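Local structure of HTH-type dhaKLM operon transcriptional activator DhaS (Lactococcus lactis, 2IU5) at residues L87-L90 with R91-D94; N96-F99 with Y100-I103. The protein activates transcription of the dhaKLM operon in complex with DhaQ when dihydroxyacetone is present, as a homodimer that binds an inverted repeat partly overlapping the -35 promoter sequence. The protein carries 1 engineered substitution. One frame throughout, in Å; residues are numbered along the deposited sequence.

Contact 1: L87-L90 with R91-D94; sequences LLLL and RYLD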
loop_
_atom_site.group_PDB
_atom_site.type_symbol
_atom_site.label_atom_id
_atom_site.label_comp_id
_atom_site.label_asym_id
_atom_site.label_seq_id
_atom_site.Cartn_x
_atom_site.Cartn_y
_atom_site.Cartn_z
ATOM N N LEU A 87 3.655 -15.314 11.141
ATOM C CA LEU A 87 3.934 -15.037 12.555
ATOM C C LEU A 87 5.415 -14.736 12.751
ATOM O O LEU A 87 5.780 -13.744 13.387
ATOM C CB LEU A 87 3.500 -16.191 13.452
ATOM C CG LEU A 87 3.851 -16.004 14.927
ATOM C CD1 LEU A 87 3.163 -14.751 15.472
ATOM C CD2 LEU A 87 3.425 -17.277 15.681
ATOM N N LEU A 88 6.281 -15.581 12.211
ATOM C CA LEU A 88 7.720 -15.344 12.399
ATOM C C LEU A 88 8.207 -14.062 11.737
ATOM O O LEU A 88 9.083 -13.366 12.268
ATOM C CB LEU A 88 8.536 -16.564 11.983
ATOM C CG LEU A 88 8.180 -17.777 12.866
ATOM C CD1 LEU A 88 9.096 -18.944 12.570
ATOM C CD2 LEU A 88 8.204 -17.448 14.375
ATOM N N LEU A 89 7.651 -13.729 10.585
ATOM C CA LEU A 89 7.966 -12.446 9.968
ATOM C C LEU A 89 7.541 -11.253 10.835
ATOM O O LEU A 89 8.318 -10.295 11.043
ATOM C CB LEU A 89 7.306 -12.417 8.591
ATOM C CG LEU A 89 7.592 -11.201 7.742
ATOM C CD1 LEU A 89 9.086 -11.022 7.536
ATOM C CD2 LEU A 89 6.865 -11.299 6.406
ATOM N N LEU A 90 6.315 -11.262 11.360
ATOM C CA LEU A 90 5.896 -10.177 12.247
ATOM C C LEU A 90 6.791 -10.078 13.483
ATOM O O LEU A 90 7.174 -8.980 13.887
ATOM C CB LEU A 90 4.427 -10.337 12.668
ATOM C CG LEU A 90 3.468 -10.254 11.483
ATOM C CD1 LEU A 90 2.028 -10.540 11.960
ATOM C CD2 LEU A 90 3.543 -8.900 10.763
ATOM N N ARG A 91 7.120 -11.212 14.089
ATOM C CA ARG A 91 8.027 -11.223 15.223
ATOM C C ARG A 91 9.403 -10.669 14.873
ATOM O O ARG A 91 9.991 -9.938 15.665
ATOM C CB ARG A 91 8.180 -12.637 15.759
ATOM C CG ARG A 91 7.014 -13.040 16.611
ATOM C CD ARG A 91 7.261 -14.317 17.407
ATOM N NE ARG A 91 6.030 -14.626 18.096
ATOM C CZ ARG A 91 5.740 -15.832 18.568
ATOM N NH1 ARG A 91 6.615 -16.823 18.413
ATOM N NH2 ARG A 91 4.594 -16.033 19.188
ATOM N N TYR A 92 9.918 -11.011 13.704
ATOM C CA TYR A 92 11.217 -10.525 13.255
ATOM C C TYR A 92 11.173 -9.019 13.118
ATOM O O TYR A 92 12.101 -8.307 13.541
ATOM C CB TYR A 92 11.537 -11.180 11.914
ATOM C CG TYR A 92 12.685 -10.525 11.153
ATOM C CD1 TYR A 92 14.011 -10.825 11.455
ATOM C CD2 TYR A 92 12.425 -9.616 10.130
ATOM C CE1 TYR A 92 15.054 -10.226 10.748
ATOM C CE2 TYR A 92 13.447 -9.013 9.420
ATOM C CZ TYR A 92 14.754 -9.324 9.739
ATOM O OH TYR A 92 15.735 -8.702 9.011
ATOM N N LEU A 93 10.100 -8.503 12.528
ATOM C CA LEU A 93 9.992 -7.052 12.329
ATOM C C LEU A 93 9.850 -6.342 13.667
ATOM O O LEU A 93 10.397 -5.244 13.847
ATOM C CB LEU A 93 8.831 -6.685 11.395
ATOM C CG LEU A 93 9.077 -7.237 9.990
ATOM C CD1 LEU A 93 7.792 -7.050 9.192
ATOM C CD2 LEU A 93 10.217 -6.513 9.296
ATOM N N ASP A 94 9.134 -6.935 14.620
ATOM C CA ASP A 94 9.048 -6.340 15.960
ATOM C C ASP A 94 10.416 -6.304 16.681
ATOM O O ASP A 94 10.790 -5.290 17.273
ATOM C CB ASP A 94 8.070 -7.137 16.829
ATOM C CG ASP A 94 6.627 -6.746 16.614
ATOM O OD1 ASP A 94 6.378 -5.680 15.998
ATOM O OD2 ASP A 94 5.740 -7.516 17.065
#
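Leu-87 to Leu-90 accept, in order, the backbone N-H groups of Arg-91 to Asp-94, four successive i to i+4 bonds that define regular alpha helix. The straightest runs from Arg-91 N to Leu-87 O at 2.9 Å, with 170° at the hydrogen.

Side chains three or four residues apart meet on two flanks. Leu-87 supports Arg-91: its CD2 sits over one face of the guanidinium, off toward the rim and 3.9 Å from NH2, while CD1 lies 3.9 Å from Arg-91 NE. The arginine gets there because its chain is extended from CG to NE and CG stands anti to the carbonyl carbon (chi1 -79°), which carries it back along the preceding turn. Arg-91 NH2 forms a salt bridge with Glu-168, and Asp-94 takes the backbone N-H groups of Leu-167 and Glu-168 through its two carboxylate oxygens.

On the other flank Leu-89, which is buried, meets buried Leu-93 and the ring of Tyr-92: its CG is 4.4 Å from Leu-93 CD1, and its CD1 is 4.5 Å from Tyr-92 CD2. Leu-89 and Leu-93 both pack on Trp-118 of helix 110-132, and Leu-89 also reaches Phe-69 and Leu-72 of helix 57-73.

The arrangement is that of a helix in the all-helical C-terminal region of a TetR-family regulator, with the buried Leu-89, Leu-90 and Leu-93 packed on neighbouring helices and Arg-91 and Asp-94 bonded to Leu-167 and Glu-168, in the loop before helix 171-183.

Contact 2: N96-F99 with Y100-I103; sequences NQIF and YQKI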
loop_
_atom_site.group_PDB
_atom_site.type_symbol
_atom_site.label_atom_id
_atom_site.label_comp_id
_atom_site.label_asym_id
_atom_site.label_seq_id
_atom_site.Cartn_x
_atom_site.Cartn_y
_atom_site.Cartn_z
ATOM N N ASN A 96 13.284 -6.358 15.331
ATOM C CA ASN A 96 14.186 -5.473 14.615
ATOM C C ASN A 96 13.505 -4.176 14.209
ATOM O O ASN A 96 13.845 -3.600 13.165
ATOM C CB ASN A 96 14.752 -6.174 13.387
ATOM C CG ASN A 96 15.664 -7.306 13.752
ATOM O OD1 ASN A 96 16.819 -7.100 14.129
ATOM N ND2 ASN A 96 15.156 -8.520 13.651
ATOM N N GLN A 97 12.552 -3.727 15.023
ATOM C CA GLN A 97 11.764 -2.560 14.658
ATOM C C GLN A 97 12.645 -1.309 14.532
ATOM O O GLN A 97 12.450 -0.485 13.629
ATOM C CB GLN A 97 10.689 -2.329 15.703
ATOM C CG GLN A 97 9.888 -1.087 15.533
ATOM C CD GLN A 97 9.422 -0.668 16.890
ATOM O OE1 GLN A 97 10.133 0.034 17.615
ATOM N NE2 GLN A 97 8.223 -1.103 17.254
ATOM N N ILE A 98 13.619 -1.149 15.421
ATOM C CA ILE A 98 14.418 0.062 15.377
ATOM C C ILE A 98 15.292 0.047 14.124
ATOM O O ILE A 98 15.433 1.059 13.438
ATOM C CB ILE A 98 15.272 0.235 16.623
ATOM C CG1 ILE A 98 14.358 0.543 17.796
ATOM C CG2 ILE A 98 16.355 1.300 16.400
ATOM C CD1 ILE A 98 15.052 0.719 19.098
ATOM N N PHE A 99 15.883 -1.101 13.817
ATOM C CA PHE A 99 16.662 -1.301 12.597
ATOM C C PHE A 99 15.829 -0.868 11.402
ATOM O O PHE A 99 16.307 -0.081 10.570
ATOM C CB PHE A 99 17.018 -2.793 12.510
ATOM C CG PHE A 99 17.787 -3.230 11.284
ATOM C CD1 PHE A 99 19.167 -3.137 11.212
ATOM C CD2 PHE A 99 17.114 -3.753 10.196
ATOM C CE1 PHE A 99 19.849 -3.557 10.074
ATOM C CE2 PHE A 99 17.793 -4.168 9.064
ATOM C CZ PHE A 99 19.163 -4.069 9.002
ATOM N N TYR A 100 14.595 -1.383 11.311
ATOM C CA TYR A 100 13.776 -1.086 10.128
ATOM C C TYR A 100 13.269 0.345 10.100
ATOM O O TYR A 100 13.169 0.942 9.018
ATOM C CB TYR A 100 12.688 -2.146 9.829
ATOM C CG TYR A 100 13.372 -3.347 9.242
ATOM C CD1 TYR A 100 13.830 -3.313 7.918
ATOM C CD2 TYR A 100 13.582 -4.496 9.981
ATOM C CE1 TYR A 100 14.476 -4.386 7.341
ATOM C CE2 TYR A 100 14.238 -5.599 9.402
ATOM C CZ TYR A 100 14.673 -5.523 8.081
ATOM O OH TYR A 100 15.318 -6.580 7.495
ATOM N N GLN A 101 12.943 0.924 11.251
ATOM C CA GLN A 101 12.650 2.357 11.300
ATOM C C GLN A 101 13.805 3.144 10.674
ATOM O O GLN A 101 13.585 4.071 9.874
ATOM C CB GLN A 101 12.531 2.851 12.740
ATOM C CG GLN A 101 11.317 2.403 13.476
ATOM C CD GLN A 101 11.269 2.996 14.867
ATOM O OE1 GLN A 101 12.274 3.520 15.372
ATOM N NE2 GLN A 101 10.102 2.921 15.499
ATOM N N LYS A 102 15.031 2.773 11.043
ATOM C CA LYS A 102 16.194 3.438 10.477
ATOM C C LYS A 102 16.332 3.261 8.987
ATOM O O LYS A 102 16.679 4.203 8.284
ATOM C CB LYS A 102 17.470 3.053 11.211
ATOM C CG LYS A 102 17.489 3.591 12.616
ATOM C CD LYS A 102 18.670 3.047 13.405
ATOM C CE LYS A 102 18.626 3.607 14.809
ATOM N NZ LYS A 102 19.568 2.943 15.761
ATOM N N ILE A 103 16.061 2.061 8.505
ATOM C CA ILE A 103 16.176 1.782 7.077
ATOM C C ILE A 103 15.139 2.564 6.276
ATOM O O ILE A 103 15.442 3.054 5.180
ATOM C CB ILE A 103 16.007 0.306 6.790
ATOM C CG1 ILE A 103 17.117 -0.512 7.465
ATOM C CG2 ILE A 103 15.976 0.066 5.279
ATOM C CD1 ILE A 103 18.508 -0.053 7.140
#
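Gln-97 O receives Gln-101 N at 2.8 Å, the shortest of four consecutive i to i+4 backbone bonds, and nearly straight at 168°. The first of the series, from Tyr-100 N to Asn-96 O, lies in the carbonyl plane and starts the helix at its N-cap residue.

Phe-99 and Tyr-100, adjacent in sequence, make a T-shaped pair. The phenylalanine presents its edge to the tyrosine face, with ring planes at 82° and centroids 4.8 Å apart; Phe-99 CD2 stands over the centre of the Tyr-100 ring, 3.5 Å from its CE2. Different first torsions bring the rings together: CG is anti to the backbone N in Phe-99 (178°) but anti to the carbonyl carbon in Tyr-100. Ile-103 CG1 lies over one face of the Phe-99 ring, toward the rim and 4.0 Å from CE2.

Elsewhere, Ile-98 CG2 lies alongside the extended Lys-102 chain, 3.6 Å from CE, while Lys-102 NZ bonds to the carbonyls of Met-26 and Asn-29. The amide planes of Gln-97 and Gln-101 are nearly parallel, and Gln-101 NE2 bonds to Ile-161 O.

Phe-99 packs against helices 13-28 and 57-73, an arrangement characteristic of the TetR-family junction between DNA-binding and C-terminal regions.

Overall arrangement
Contact 1 closes before contact 2 opens along the chain, and their centres are about 13 Å apart. Each lies within one helix, 82-95 for the first and 97-106 for the second, joined by a short turn at Asn-96, whose ND2 bonds back to Tyr-92 O. The two touch directly: Tyr-92 OH and Tyr-100 OH are 2.6 Å apart, a probable hydrogen bond, and Leu-93 CD2 packs 4.0 Å from Tyr-100 CD2. Both touch helix 57-73, and contact 2 adds helix 13-28 of the DNA-binding region; contact 1 also meets helices 110-132 and 171-183, and contact 2 helix 139-163 through Ile-161, consistent with the two helices linking the C-terminal helices to the DNA-binding region.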